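3-carboxy-cis,cis-muconate cycloisomerase (Pseudomonas putida, PDB 1RE5) is a mostly helical, four-chain enzyme of the fumarase/aspartase superfamily, related to the adenylosuccinate lyases, with long helices gathered into a bundle. Local coordinates at residues D[10-15]-D[337-342]; D[130-135]-D[343-348]; D[170-175]-D[244-249]. All blocks are in the same frame, centred on the assembly; numbering follows the deposited sequence.

Contact 1 (D[10-15]-D[337-342]); sequences FTAPAM and ALRQAQ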
ATOM      1  N   PHE D  10       7.590  13.639  15.609  1.00 22.78           N
ATOM      2  CA  PHE D  10       6.719  13.325  14.464  1.00 22.77           C
ATOM      3  C   PHE D  10       5.315  13.977  14.427  1.00 23.48           C
ATOM      4  O   PHE D  10       4.679  14.054  13.358  1.00 23.24           O
ATOM      5  CB  PHE D  10       6.538  11.798  14.353  1.00 19.73           C
ATOM      6  CG  PHE D  10       7.805  11.039  14.029  1.00 18.02           C
ATOM      7  CD1 PHE D  10       8.000   9.749  14.518  1.00 16.65           C
ATOM      8  CD2 PHE D  10       8.784  11.595  13.210  1.00 17.96           C
ATOM      9  CE1 PHE D  10       9.144   9.026  14.197  1.00 17.34           C
ATOM     10  CE2 PHE D  10       9.931  10.880  12.885  1.00 17.34           C
ATOM     11  CZ  PHE D  10      10.110   9.589  13.383  1.00 17.74           C
ATOM     12  N   THR D  11       4.824  14.439  15.575  1.00 23.71           N
ATOM     13  CA  THR D  11       3.489  15.024  15.635  1.00 23.92           C
ATOM     14  C   THR D  11       3.497  16.449  16.160  1.00 24.48           C
ATOM     15  O   THR D  11       4.361  16.812  16.951  1.00 26.49           O
ATOM     16  CB  THR D  11       2.570  14.181  16.549  1.00 23.54           C
ATOM     17  OG1 THR D  11       2.652  12.801  16.169  1.00 22.97           O
ATOM     18  CG2 THR D  11       1.126  14.629  16.421  1.00 23.53           C
ATOM     19  N   ALA D  12       2.549  17.259  15.700  1.00 24.70           N
ATOM     20  CA  ALA D  12       2.433  18.636  16.162  1.00 25.39           C
ATOM     21  C   ALA D  12       1.564  18.562  17.421  1.00 26.53           C
ATOM     22  O   ALA D  12       0.435  18.065  17.378  1.00 26.65           O
ATOM     23  CB  ALA D  12       1.771  19.487  15.107  1.00 24.59           C
ATOM     24  N   PRO D  13       2.082  19.058  18.561  1.00 27.08           N
ATOM     25  CA  PRO D  13       1.371  19.041  19.849  1.00 26.17           C
ATOM     26  C   PRO D  13      -0.115  19.373  19.824  1.00 25.70           C
ATOM     27  O   PRO D  13      -0.917  18.717  20.495  1.00 26.03           O
ATOM     28  CB  PRO D  13       2.183  20.008  20.715  1.00 25.78           C
ATOM     29  CG  PRO D  13       2.895  20.874  19.718  1.00 27.10           C
ATOM     30  CD  PRO D  13       3.292  19.891  18.653  1.00 26.42           C
ATOM     31  N   ALA D  14      -0.489  20.385  19.057  1.00 25.63           N
ATOM     32  CA  ALA D  14      -1.889  20.779  18.969  1.00 24.76           C
ATOM     33  C   ALA D  14      -2.723  19.669  18.363  1.00 25.73           C
ATOM     34  O   ALA D  14      -3.850  19.433  18.789  1.00 26.40           O
ATOM     35  CB  ALA D  14      -2.017  22.025  18.134  1.00 23.89           C
ATOM     36  N   MET D  15      -2.163  18.999  17.356  1.00 27.87           N
ATOM     37  CA  MET D  15      -2.847  17.907  16.666  1.00 29.24           C
ATOM     38  C   MET D  15      -2.980  16.677  17.575  1.00 29.58           C
ATOM     39  O   MET D  15      -4.006  16.009  17.574  1.00 29.97           O
ATOM     40  CB  MET D  15      -2.085  17.536  15.390  1.00 29.58           C
ATOM     41  CG  MET D  15      -2.843  16.618  14.451  1.00 31.15           C
ATOM     42  SD  MET D  15      -4.113  17.487  13.514  1.00 34.36           S
ATOM     43  CE  MET D  15      -5.469  17.163  14.482  1.00 37.17           C
ATOM     44  N   ALA D 337       4.660  17.045   9.778  1.00 23.66           N
ATOM     45  CA  ALA D 337       5.408  17.458   8.587  1.00 24.23           C
ATOM     46  C   ALA D 337       5.214  18.943   8.326  1.00 24.19           C
ATOM     47  O   ALA D 337       6.163  19.645   8.000  1.00 26.09           O
ATOM     48  CB  ALA D 337       4.980  16.637   7.349  1.00 23.26           C
ATOM     49  N   LEU D 338       3.987  19.425   8.473  1.00 24.36           N
ATOM     50  CA  LEU D 338       3.708  20.840   8.264  1.00 24.68           C
ATOM     51  C   LEU D 338       4.546  21.655   9.239  1.00 25.21           C
ATOM     52  O   LEU D 338       5.170  22.659   8.876  1.00 23.96           O
ATOM     53  CB  LEU D 338       2.227  21.121   8.497  1.00 23.04           C
ATOM     54  CG  LEU D 338       1.370  20.907   7.260  1.00 22.89           C
ATOM     55  CD1 LEU D 338      -0.072  20.862   7.672  1.00 23.27           C
ATOM     56  CD2 LEU D 338       1.625  22.020   6.242  1.00 21.31           C
ATOM     57  N   ARG D 339       4.553  21.198  10.483  1.00 26.20           N
ATOM     58  CA  ARG D 339       5.305  21.858  11.528  1.00 28.36           C
ATOM     59  C   ARG D 339       6.769  22.020  11.161  1.00 29.29           C
ATOM     60  O   ARG D 339       7.322  23.122  11.210  1.00 29.96           O
ATOM     61  CB  ARG D 339       5.225  21.058  12.807  1.00 29.78           C
ATOM     62  CG  ARG D 339       5.933  21.746  13.927  1.00 36.43           C
ATOM     63  CD  ARG D 339       6.020  20.867  15.140  1.00 43.12           C
ATOM     64  NE  ARG D 339       6.298  21.651  16.337  1.00 47.78           N
ATOM     65  CZ  ARG D 339       6.662  21.125  17.499  1.00 50.42           C
ATOM     66  NH1 ARG D 339       6.797  19.802  17.617  1.00 52.75           N
ATOM     67  NH2 ARG D 339       6.881  21.922  18.543  1.00 51.91           N
ATOM     68  N   GLN D 340       7.394  20.907  10.793  1.00 29.97           N
ATOM     69  CA  GLN D 340       8.805  20.890  10.434  1.00 29.16           C
ATOM     70  C   GLN D 340       9.106  21.659   9.158  1.00 28.59           C
ATOM     71  O   GLN D 340      10.153  22.290   9.053  1.00 28.76           O
ATOM     72  CB  GLN D 340       9.272  19.453  10.282  1.00 30.86           C
ATOM     73  CG  GLN D 340      10.685  19.248  10.722  1.00 32.08           C
ATOM     74  CD  GLN D 340      10.893  19.642  12.165  1.00 33.18           C
ATOM     75  OE1 GLN D 340      10.189  19.168  13.070  1.00 31.12           O
ATOM     76  NE2 GLN D 340      11.871  20.514  12.394  1.00 33.54           N
ATOM     77  N   ALA D 341       8.196  21.606   8.189  1.00 28.19           N
ATOM     78  CA  ALA D 341       8.385  22.326   6.928  1.00 28.55           C
ATOM     79  C   ALA D 341       8.405  23.835   7.185  1.00 29.70           C
ATOM     80  O   ALA D 341       9.126  24.578   6.516  1.00 29.29           O
ATOM     81  CB  ALA D 341       7.271  21.986   5.944  1.00 26.76           C
ATOM     82  N   GLN D 342       7.607  24.281   8.154  1.00 29.78           N
ATOM     83  CA  GLN D 342       7.541  25.693   8.505  1.00 29.63           C
ATOM     84  C   GLN D 342       8.896  26.138   9.044  1.00 29.03           C
ATOM     85  O   GLN D 342       9.445  27.168   8.625  1.00 28.59           O
ATOM     86  CB  GLN D 342       6.466  25.924   9.572  1.00 31.91           C
ATOM     87  CG  GLN D 342       6.317  27.373  10.032  1.00 32.94           C
ATOM     88  CD  GLN D 342       5.913  28.308   8.910  1.00 33.66           C
ATOM     89  OE1 GLN D 342       4.926  28.065   8.212  1.00 35.85           O
ATOM     90  NE2 GLN D 342       6.669  29.389   8.734  1.00 34.17           N
TER
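Arg339 carries this contact almost alone from the side of helix 319-347, reaching past Ala12 to Pro13 at the beginning of helix 13-18. Taking 337-342 in order, Ala337 comes first with its methyl turned away from 10-15; a small residue fits there, where it packs on Leu291 and Leu247 of two other helices. Leu338 likewise gives its bulk to the interior. Arg339 then points toward the loop, and the two backbones come nearest here, with 6.3 Å between its CA and that of Ala12. Its CG is anti to the backbone N (chi1 -177°), and the chain runs on extended from CG to NE, past Ala12, whose CB is 4.4 Å from Arg339 CB. An alanine at this N-cap position leaves room for the long aliphatic stem. The guanidinium group ends beside Pro13: CD of Pro13 lies over one face, displaced toward the rim, 3.7 Å from Arg339 NH1, and the two side chains cross at about a right angle. Thr11 O approaches the same NH1 obliquely at 3.9 Å, without a hydrogen bond. A flat cation on a proline ring CH2 suits the surface, where the charge can remain near water. Proline also suits the first turn of a helix, whose N-H groups have no carbonyl of their own helix to bond. Gln340 packs on Leu291, Ala341 touches Leu247, and Gln342 leans on Lys131 and Thr135. Polar bonds beside the contact hold the loop: Ala12 N to Ser335 OG, one turn earlier on the arginine's helix, and Thr11 OG1 to Asp7 OD1. A loop and helix start are thus laid on the outside of a long bundle helix, 319-347, Met15 reaching helix 106-142, while helices 231-257 and 286-307 back the inner side.

Contact 2 (D[130-135]-D[343-348]); sequences GKLADT and VIAEGM
Ala345 lies between Leu132 and Thr135, two residues almost one turn apart on helix 106-142. The apolar part is a single methyl pair, Leu132 CD1 to Ala345 CB at 3.8 Å. Leu132 brings its branch across because CG stands anti to the backbone N (chi1 179°), which carries the end of the side chain nearer than its root. Alanine is apt opposite it: its methyl points toward the other helix and asks for little room.

The hydroxyl of Thr135 makes only packing contacts here. Thr135 OG1 rests 3.8 Å from Ala345 CB and 4.1 Å from Glu346 N, too far for a hydrogen bond, and the rotation of this threonine is less certain in the model. Glu346, exposed, places its CB beside the same oxygen and suits the rim, where its carboxylate can meet water.

Over these segments, helix 130-135 and helix 343-347 run nearly parallel, their axes 25° apart in direction and 9.6 Å apart at closest approach, as long helices pack within the bundle of this superfamily. Leu132 also packs on Leu173 of helix 162-187 and Leu247 of helix 231-257, while Ile344 reaches Phe250 and Ile254 of the latter.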
ATOM      1  N   GLY D 130      -1.678  27.953   5.288  1.00 25.29           N
ATOM      2  CA  GLY D 130      -1.661  29.362   4.928  1.00 24.91           C
ATOM      3  C   GLY D 130      -0.400  30.034   5.440  1.00 25.53           C
ATOM      4  O   GLY D 130       0.241  30.823   4.746  1.00 25.21           O
ATOM      5  N   LYS D 131      -0.029  29.717   6.672  1.00 26.05           N
ATOM      6  CA  LYS D 131       1.174  30.292   7.249  1.00 27.29           C
ATOM      7  C   LYS D 131       2.383  29.870   6.391  1.00 27.21           C
ATOM      8  O   LYS D 131       3.146  30.710   5.922  1.00 28.71           O
ATOM      9  CB  LYS D 131       1.320  29.811   8.692  1.00 28.71           C
ATOM     10  CG  LYS D 131       2.518  30.357   9.441  1.00 33.97           C
ATOM     11  CD  LYS D 131       2.597  29.747  10.842  1.00 38.53           C
ATOM     12  CE  LYS D 131       2.706  28.209  10.782  1.00 42.97           C
ATOM     13  NZ  LYS D 131       2.545  27.534  12.118  1.00 44.08           N
ATOM     14  N   LEU D 132       2.532  28.569   6.168  1.00 26.22           N
ATOM     15  CA  LEU D 132       3.622  28.043   5.362  1.00 25.58           C
ATOM     16  C   LEU D 132       3.652  28.635   3.948  1.00 25.88           C
ATOM     17  O   LEU D 132       4.716  28.972   3.439  1.00 27.38           O
ATOM     18  CB  LEU D 132       3.523  26.513   5.287  1.00 25.12           C
ATOM     19  CG  LEU D 132       4.569  25.755   4.457  1.00 25.11           C
ATOM     20  CD1 LEU D 132       5.975  25.918   5.043  1.00 23.19           C
ATOM     21  CD2 LEU D 132       4.180  24.302   4.415  1.00 24.08           C
ATOM     22  N   ALA D 133       2.494  28.764   3.316  1.00 25.63           N
ATOM     23  CA  ALA D 133       2.433  29.326   1.973  1.00 26.24           C
ATOM     24  C   ALA D 133       2.904  30.779   1.972  1.00 26.84           C
ATOM     25  O   ALA D 133       3.561  31.224   1.029  1.00 26.27           O
ATOM     26  CB  ALA D 133       1.015  29.235   1.431  1.00 25.85           C
ATOM     27  N   ASP D 134       2.566  31.518   3.027  1.00 28.54           N
ATOM     28  CA  ASP D 134       2.976  32.914   3.133  1.00 30.12           C
ATOM     29  C   ASP D 134       4.492  33.026   3.153  1.00 30.17           C
ATOM     30  O   ASP D 134       5.091  33.694   2.298  1.00 28.41           O
ATOM     31  CB  ASP D 134       2.413  33.564   4.405  1.00 32.47           C
ATOM     32  CG  ASP D 134       0.997  34.120   4.215  1.00 35.63           C
ATOM     33  OD1 ASP D 134       0.700  34.654   3.120  1.00 36.08           O
ATOM     34  OD2 ASP D 134       0.187  34.041   5.170  1.00 36.63           O
ATOM     35  N   THR D 135       5.110  32.349   4.120  1.00 30.14           N
ATOM     36  CA  THR D 135       6.556  32.411   4.253  1.00 31.26           C
ATOM     37  C   THR D 135       7.268  31.858   3.033  1.00 30.63           C
ATOM     38  O   THR D 135       8.348  32.335   2.666  1.00 31.78           O
ATOM     39  CB  THR D 135       7.061  31.671   5.523  1.00 31.24           C
ATOM     40  OG1 THR D 135       7.765  30.489   5.142  1.00 32.53           O
ATOM     41  CG2 THR D 135       5.918  31.307   6.430  1.00 31.19           C
ATOM     42  N   VAL D 343       9.433  25.360   9.979  1.00 27.10           N
ATOM     43  CA  VAL D 343      10.719  25.686  10.565  1.00 26.42           C
ATOM     44  C   VAL D 343      11.795  25.870   9.510  1.00 27.44           C
ATOM     45  O   VAL D 343      12.496  26.878   9.525  1.00 27.54           O
ATOM     46  CB  VAL D 343      11.203  24.605  11.540  1.00 25.91           C
ATOM     47  CG1 VAL D 343      12.663  24.856  11.913  1.00 24.13           C
ATOM     48  CG2 VAL D 343      10.350  24.610  12.774  1.00 24.27           C
ATOM     49  N   ILE D 344      11.930  24.915   8.591  1.00 27.39           N
ATOM     50  CA  ILE D 344      12.971  25.060   7.592  1.00 27.77           C
ATOM     51  C   ILE D 344      12.641  26.113   6.554  1.00 27.31           C
ATOM     52  O   ILE D 344      13.524  26.802   6.081  1.00 28.40           O
ATOM     53  CB  ILE D 344      13.348  23.710   6.861  1.00 28.60           C
ATOM     54  CG1 ILE D 344      12.899  23.770   5.412  1.00 30.52           C
ATOM     55  CG2 ILE D 344      12.773  22.486   7.575  1.00 25.63           C
ATOM     56  CD1 ILE D 344      13.243  22.531   4.666  1.00 36.06           C
ATOM     57  N   ALA D 345      11.377  26.264   6.206  1.00 28.00           N
ATOM     58  CA  ALA D 345      11.027  27.257   5.200  1.00 28.91           C
ATOM     59  C   ALA D 345      11.401  28.675   5.608  1.00 31.18           C
ATOM     60  O   ALA D 345      11.924  29.455   4.803  1.00 32.01           O
ATOM     61  CB  ALA D 345       9.542  27.193   4.893  1.00 27.01           C
ATOM     62  N   GLU D 346      11.144  29.023   6.861  1.00 33.05           N
ATOM     63  CA  GLU D 346      11.428  30.377   7.289  1.00 34.22           C
ATOM     64  C   GLU D 346      12.848  30.591   7.744  1.00 33.77           C
ATOM     65  O   GLU D 346      13.278  31.728   7.908  1.00 35.76           O
ATOM     66  CB  GLU D 346      10.470  30.792   8.399  1.00 36.22           C
ATOM     67  CG  GLU D 346      10.824  30.246   9.759  1.00 39.74           C
ATOM     68  CD  GLU D 346       9.695  30.435  10.745  1.00 42.84           C
ATOM     69  OE1 GLU D 346       9.104  31.542  10.765  1.00 44.31           O
ATOM     70  OE2 GLU D 346       9.404  29.479  11.498  1.00 44.16           O
ATOM     71  N   GLY D 347      13.599  29.515   7.929  1.00 33.29           N
ATOM     72  CA  GLY D 347      14.952  29.697   8.395  1.00 31.82           C
ATOM     73  C   GLY D 347      16.066  29.084   7.586  1.00 33.15           C
ATOM     74  O   GLY D 347      17.198  29.050   8.065  1.00 33.10           O
ATOM     75  N   MET D 348      15.808  28.624   6.369  1.00 33.82           N
ATOM     76  CA  MET D 348      16.912  28.014   5.655  1.00 36.59           C
ATOM     77  C   MET D 348      17.970  29.005   5.225  1.00 35.83           C
ATOM     78  O   MET D 348      17.670  30.151   4.916  1.00 35.25           O
ATOM     79  CB  MET D 348      16.429  27.144   4.480  1.00 39.16           C
ATOM     80  CG  MET D 348      15.149  27.558   3.857  1.00 43.08           C
ATOM     81  SD  MET D 348      15.421  28.936   2.818  1.00 50.53           S
ATOM     82  CE  MET D 348      15.787  28.080   1.260  1.00 49.59           C
TER

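Contact 3 (D[170-175]-D[244-249]); sequences LGALTR and AGSLGK
Ala172 and Ser246 form the close part of this contact, each aiming its side chain at the other helix. Ala172 CB lies 3.7 Å from Ser246 OG, at the point where the backbones come nearest, 6.8 Å between the two CA atoms. Small residues on both sides permit that approach. The serine hydroxyl sits beside its own backbone N (chi1 -64°), a rotation that lets OG make a weak hydrogen bond to Leu242 O one turn back, so a polar atom can be buried against a methyl with a partner of its own.

The looser part is one residue further along each helix, where Leu173 CD2 and Leu247 CD2 stand 4.3 Å apart. Both leucines root to the side and bring only their branch ends across. No side of the contact opens to solvent, since all four touching residues are buried.

The helix of Ala172 is braced internally. Thr174 OG1 gives a hydrogen bond of 3.2 Å to Leu170 O, tilted 46° out of the carbonyl plane, and that oxygen also receives Thr174 N; the hydroxyl of this buried threonine is thus satisfied by the backbone of its own helix, one turn back. Arg175 folds back to lay one face of its guanidinium over Gly171 O and Ala172 CA, and glycine, lacking a side chain, leaves the room for it. Arg175 then pairs with Asp231 and Glu223 of the second subunit, to which Lys249 also bonds through the backbone oxygens of Gln311 and His313.

This is close helix packing through small residues at a subunit interface of the four-chain assembly, with Gln229 of the second subunit on Ala172, whereas the leucine part turns inward: Leu173 packs on Leu129 and Leu136 of helix 106-142, and Leu247 faces helix 319-347.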
ATOM      1  N   LEU D 170       5.153  26.239  -3.498  1.00 19.41           N
ATOM      2  CA  LEU D 170       4.060  27.183  -3.233  1.00 18.83           C
ATOM      3  C   LEU D 170       2.856  26.808  -4.097  1.00 18.96           C
ATOM      4  O   LEU D 170       1.738  26.692  -3.595  1.00 22.05           O
ATOM      5  CB  LEU D 170       4.475  28.627  -3.553  1.00 17.32           C
ATOM      6  CG  LEU D 170       3.372  29.686  -3.352  1.00 17.51           C
ATOM      7  CD1 LEU D 170       2.880  29.666  -1.892  1.00 14.69           C
ATOM      8  CD2 LEU D 170       3.894  31.071  -3.725  1.00 14.03           C
ATOM      9  N   GLY D 171       3.083  26.614  -5.392  1.00 17.10           N
ATOM     10  CA  GLY D 171       1.992  26.248  -6.270  1.00 17.30           C
ATOM     11  C   GLY D 171       1.210  25.057  -5.756  1.00 18.39           C
ATOM     12  O   GLY D 171      -0.007  25.112  -5.662  1.00 18.48           O
ATOM     13  N   ALA D 172       1.909  23.977  -5.425  1.00 20.06           N
ATOM     14  CA  ALA D 172       1.262  22.776  -4.932  1.00 20.52           C
ATOM     15  C   ALA D 172       0.449  23.082  -3.688  1.00 21.70           C
ATOM     16  O   ALA D 172      -0.710  22.664  -3.593  1.00 22.93           O
ATOM     17  CB  ALA D 172       2.301  21.719  -4.616  1.00 22.20           C
ATOM     18  N   LEU D 173       1.045  23.806  -2.738  1.00 20.13           N
ATOM     19  CA  LEU D 173       0.345  24.142  -1.495  1.00 21.15           C
ATOM     20  C   LEU D 173      -0.952  24.925  -1.740  1.00 22.51           C
ATOM     21  O   LEU D 173      -1.962  24.708  -1.054  1.00 22.89           O
ATOM     22  CB  LEU D 173       1.262  24.931  -0.555  1.00 20.25           C
ATOM     23  CG  LEU D 173       2.405  24.138   0.090  1.00 20.23           C
ATOM     24  CD1 LEU D 173       3.129  25.002   1.093  1.00 21.06           C
ATOM     25  CD2 LEU D 173       1.854  22.919   0.785  1.00 19.31           C
ATOM     26  N   THR D 174      -0.922  25.835  -2.711  1.00 21.36           N
ATOM     27  CA  THR D 174      -2.105  26.614  -3.048  1.00 22.50           C
ATOM     28  C   THR D 174      -3.224  25.678  -3.530  1.00 23.06           C
ATOM     29  O   THR D 174      -4.385  25.807  -3.130  1.00 22.41           O
ATOM     30  CB  THR D 174      -1.793  27.639  -4.165  1.00 24.28           C
ATOM     31  OG1 THR D 174      -0.800  28.563  -3.696  1.00 27.03           O
ATOM     32  CG2 THR D 174      -3.062  28.407  -4.574  1.00 22.16           C
ATOM     33  N   ARG D 175      -2.868  24.737  -4.395  1.00 23.65           N
ATOM     34  CA  ARG D 175      -3.835  23.785  -4.913  1.00 23.99           C
ATOM     35  C   ARG D 175      -4.424  22.926  -3.793  1.00 24.80           C
ATOM     36  O   ARG D 175      -5.567  22.477  -3.886  1.00 24.91           O
ATOM     37  CB  ARG D 175      -3.175  22.888  -5.952  1.00 23.75           C
ATOM     38  CG  ARG D 175      -3.259  23.392  -7.375  1.00 23.73           C
ATOM     39  CD  ARG D 175      -2.330  22.587  -8.276  1.00 24.33           C
ATOM     40  NE  ARG D 175      -1.092  23.323  -8.499  1.00 26.75           N
ATOM     41  CZ  ARG D 175       0.115  22.789  -8.464  1.00 27.36           C
ATOM     42  NH1 ARG D 175       0.270  21.502  -8.215  1.00 29.23           N
ATOM     43  NH2 ARG D 175       1.169  23.556  -8.673  1.00 31.30           N
ATOM     44  N   ALA D 244       1.293  15.449   2.219  1.00 18.07           N
ATOM     45  CA  ALA D 244       2.474  14.727   2.679  1.00 16.09           C
ATOM     46  C   ALA D 244       3.433  14.603   1.507  1.00 15.54           C
ATOM     47  O   ALA D 244       4.626  14.870   1.630  1.00 13.66           O
ATOM     48  CB  ALA D 244       2.071  13.337   3.176  1.00 15.43           C
ATOM     49  N   GLY D 245       2.881  14.201   0.367  1.00 15.84           N
ATOM     50  CA  GLY D 245       3.677  14.015  -0.831  1.00 17.61           C
ATOM     51  C   GLY D 245       4.429  15.257  -1.258  1.00 18.52           C
ATOM     52  O   GLY D 245       5.633  15.205  -1.524  1.00 18.33           O
ATOM     53  N   SER D 246       3.730  16.385  -1.327  1.00 18.88           N
ATOM     54  CA  SER D 246       4.383  17.624  -1.736  1.00 18.18           C
ATOM     55  C   SER D 246       5.458  18.044  -0.752  1.00 17.58           C
ATOM     56  O   SER D 246       6.551  18.405  -1.165  1.00 19.22           O
ATOM     57  CB  SER D 246       3.358  18.739  -1.914  1.00 17.81           C
ATOM     58  OG  SER D 246       2.465  18.414  -2.968  1.00 17.74           O
ATOM     59  N   LEU D 247       5.166  17.997   0.543  1.00 16.77           N
ATOM     60  CA  LEU D 247       6.172  18.364   1.533  1.00 16.25           C
ATOM     61  C   LEU D 247       7.317  17.351   1.489  1.00 16.63           C
ATOM     62  O   LEU D 247       8.445  17.654   1.888  1.00 17.55           O
ATOM     63  CB  LEU D 247       5.564  18.400   2.940  1.00 14.76           C
ATOM     64  CG  LEU D 247       4.500  19.474   3.204  1.00 13.80           C
ATOM     65  CD1 LEU D 247       4.083  19.384   4.658  1.00 12.45           C
ATOM     66  CD2 LEU D 247       5.031  20.874   2.874  1.00  9.82           C
ATOM     67  N   GLY D 248       7.024  16.145   1.009  1.00 16.70           N
ATOM     68  CA  GLY D 248       8.050  15.114   0.914  1.00 15.77           C
ATOM     69  C   GLY D 248       9.056  15.456  -0.172  1.00 16.32           C
ATOM     70  O   GLY D 248      10.243  15.150  -0.064  1.00 15.28           O
ATOM     71  N   LYS D 249       8.577  16.098  -1.232  1.00 16.39           N
ATOM     72  CA  LYS D 249       9.442  16.497  -2.336  1.00 16.59           C
ATOM     73  C   LYS D 249      10.327  17.621  -1.822  1.00 16.03           C
ATOM     74  O   LYS D 249      11.521  17.672  -2.099  1.00 15.55           O
ATOM     75  CB  LYS D 249       8.591  16.978  -3.521  1.00 16.13           C
ATOM     76  CG  LYS D 249       9.355  17.321  -4.782  1.00 14.70           C
ATOM     77  CD  LYS D 249       9.480  18.805  -4.948  1.00 14.43           C
ATOM     78  CE  LYS D 249       9.876  19.154  -6.368  1.00 14.54           C
ATOM     79  NZ  LYS D 249      11.264  18.711  -6.674  1.00 16.23           N
TER

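Contact 3 is the core member, fully buried and bordering another subunit, while contacts 1 and 2 are only partly buried and share helix 319-347, which receives the N-terminal loop in one and helix 106-142 in the other. Chemistry follows place: a charged group over a proline at the edge, methyls with a polar fringe in between, and small residues with leucines inside. Leu247 is common ground, reaching residues of both other contacts from contact 3. Along the chain, contact 3 is nested within the loops closed by the other two, whose segments alternate. No hydrogen bond crosses between the paired segments themselves, though Ser335 bonds the loop just beside contact 1.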